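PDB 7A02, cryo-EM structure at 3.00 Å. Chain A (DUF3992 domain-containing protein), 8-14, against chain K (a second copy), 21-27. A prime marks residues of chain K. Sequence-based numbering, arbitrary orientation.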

# COMPACT_ATOMS: atom_id res chain seq x y z
N LEU A 8 -0.50 -16.01 -1.19
CA LEU A 8 -0.85 -17.42 -1.31
C LEU A 8 -0.31 -18.20 -0.12
O LEU A 8 0.82 -18.00 0.31
CB LEU A 8 -0.31 -18.00 -2.61
CG LEU A 8 -0.98 -17.46 -3.87
CD1 LEU A 8 -0.26 -17.96 -5.10
CD2 LEU A 8 -2.44 -17.86 -3.91
N SER A 9 -1.14 -19.09 0.41
CA SER A 9 -0.77 -19.91 1.56
C SER A 9 -1.44 -21.26 1.42
O SER A 9 -2.62 -21.33 1.08
CB SER A 9 -1.19 -19.24 2.87
OG SER A 9 -1.01 -20.12 3.95
N CYS A 10 -0.69 -22.32 1.67
CA CYS A 10 -1.18 -23.68 1.51
C CYS A 10 -1.55 -24.19 2.91
O CYS A 10 -0.84 -25.00 3.50
CB CYS A 10 -0.13 -24.54 0.82
SG CYS A 10 -0.55 -26.27 0.61
N CYS A 11 -2.68 -23.70 3.42
CA CYS A 11 -3.13 -23.96 4.78
C CYS A 11 -4.43 -24.74 4.71
O CYS A 11 -5.46 -24.19 4.30
CB CYS A 11 -3.31 -22.65 5.57
SG CYS A 11 -4.12 -22.71 7.20
N ALA A 12 -4.39 -26.01 5.11
CA ALA A 12 -5.55 -26.89 4.96
C ALA A 12 -6.62 -26.59 6.00
O ALA A 12 -7.75 -26.25 5.65
CB ALA A 12 -5.11 -28.35 5.06
N ASN A 13 -6.28 -26.70 7.28
CA ASN A 13 -7.22 -26.36 8.33
C ASN A 13 -7.39 -24.85 8.39
O ASN A 13 -7.04 -24.21 9.38
CB ASN A 13 -6.74 -26.90 9.68
N GLY A 14 -7.93 -24.28 7.32
CA GLY A 14 -7.96 -22.84 7.16
C GLY A 14 -9.21 -22.19 7.71
O GLY A 14 -9.44 -22.22 8.92
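Chain K, residues 21-27: DKVCIDW

A short, largely irregular segment of chain A lies alongside a β-strand of chain K, running in the same direction and fastened to it by an intermolecular disulfide. Residues 21-27 of chain K are extended throughout and belong to a strand that continues beyond both ends of the stretch, whereas chain A is mostly loop. The touching parts, Ser9 to Asn13 and Lys22′ to Asp26′, run parallel, their end-to-end directions 18° apart. The backbones draw together as far as the disulfide and part again beyond it: Ser9 CA lies 5.6 Å from Lys22′ CA, Cys11 CA 4.4 Å from Cys24′ CA, and Asn13 CA 7.0 Å from Asp26′ CA. At the disulfide the SG atoms of Cys11 and Cys24′ are 2.1 Å apart, with a chi3 of -75°; Cys11 is in the t rotamer and Cys24′ in m. Cys24′ is the residue most covered by the opposing stretch; besides the disulfide, the chain A backbone passes close to it, with Ala12 N 3.5 Å from Cys24′ CB and Asn13 N 4.0 Å from the same atom. Upstream, Ser9 OG packs on the aliphatic start of the all-t Lys22′ side chain, 3.3 Å from Lys22′ CB, while Lys22′ NZ is hydrogen-bonded elsewhere in the structure. Between these points Cys10 follows the strand backbone, with Cys10 N 3.7 Å from Lys22′ O and Cys10 O 3.8 Å from Cys24′ N. No hydrogen bond joins the two stretches among the modelled atoms; the disulfide is the covalent link between them, set within 361 Å² of buried surface. At the downstream end the CA-to-CB bond of Asn13 points toward chain K, and Asn13 CB reaches 3.5 Å from Asp26′ OD1; the Asn13 side chain is not modelled past CB. Chain A then turns, with Gly14 N donating to Ala12 O at 2.6 Å.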

# COMPACT_ATOMS: atom_id res chain seq x y z
N ASP K 21 6.51 -18.39 3.95
CA ASP K 21 5.53 -19.39 3.55
C ASP K 21 4.75 -19.82 4.78
O ASP K 21 5.11 -19.50 5.91
CB ASP K 21 6.20 -20.60 2.90
CG ASP K 21 6.69 -20.31 1.50
OD1 ASP K 21 6.65 -19.14 1.08
OD2 ASP K 21 7.13 -21.26 0.82
N LYS K 22 3.67 -20.57 4.57
CA LYS K 22 2.83 -21.01 5.67
C LYS K 22 2.27 -22.39 5.36
O LYS K 22 1.95 -22.69 4.21
CB LYS K 22 1.69 -20.02 5.91
CG LYS K 22 0.81 -20.36 7.08
CD LYS K 22 -0.24 -19.29 7.29
CE LYS K 22 -0.96 -19.48 8.59
NZ LYS K 22 -1.90 -18.37 8.84
N VAL K 23 2.15 -23.23 6.40
CA VAL K 23 1.56 -24.56 6.25
C VAL K 23 0.69 -24.86 7.46
O VAL K 23 0.96 -24.42 8.58
CB VAL K 23 2.61 -25.66 6.07
CG1 VAL K 23 3.24 -25.59 4.70
CG2 VAL K 23 3.66 -25.57 7.14
N CYS K 24 -0.37 -25.64 7.21
CA CYS K 24 -1.35 -26.03 8.21
C CYS K 24 -1.67 -27.49 7.97
O CYS K 24 -1.95 -27.86 6.83
CB CYS K 24 -2.63 -25.24 8.05
SG CYS K 24 -2.63 -23.52 8.48
N ILE K 25 -1.66 -28.32 9.01
CA ILE K 25 -2.08 -29.71 8.85
C ILE K 25 -2.82 -30.18 10.10
O ILE K 25 -2.77 -29.55 11.16
CB ILE K 25 -0.92 -30.68 8.56
CG1 ILE K 25 0.16 -30.56 9.63
CG2 ILE K 25 -0.34 -30.46 7.18
CD1 ILE K 25 1.08 -31.73 9.65
N ASP K 26 -3.51 -31.30 9.94
CA ASP K 26 -4.12 -32.04 11.03
C ASP K 26 -3.41 -33.38 11.16
O ASP K 26 -3.17 -34.05 10.15
CB ASP K 26 -5.61 -32.27 10.79
CG ASP K 26 -6.38 -30.98 10.69
OD1 ASP K 26 -5.92 -29.96 11.24
OD2 ASP K 26 -7.46 -30.98 10.05
N TRP K 27 -3.08 -33.77 12.38
CA TRP K 27 -2.26 -34.94 12.61
C TRP K 27 -2.92 -35.89 13.59
O TRP K 27 -3.68 -35.48 14.47
CB TRP K 27 -0.88 -34.56 13.14
CG TRP K 27 -0.94 -33.69 14.33
CD1 TRP K 27 -0.87 -32.34 14.35
CD2 TRP K 27 -1.07 -34.10 15.69
NE1 TRP K 27 -0.95 -31.87 15.63
CE2 TRP K 27 -1.08 -32.94 16.48
CE3 TRP K 27 -1.19 -35.33 16.33
CZ2 TRP K 27 -1.20 -32.97 17.85
CZ3 TRP K 27 -1.31 -35.36 17.69
CH2 TRP K 27 -1.31 -34.20 18.44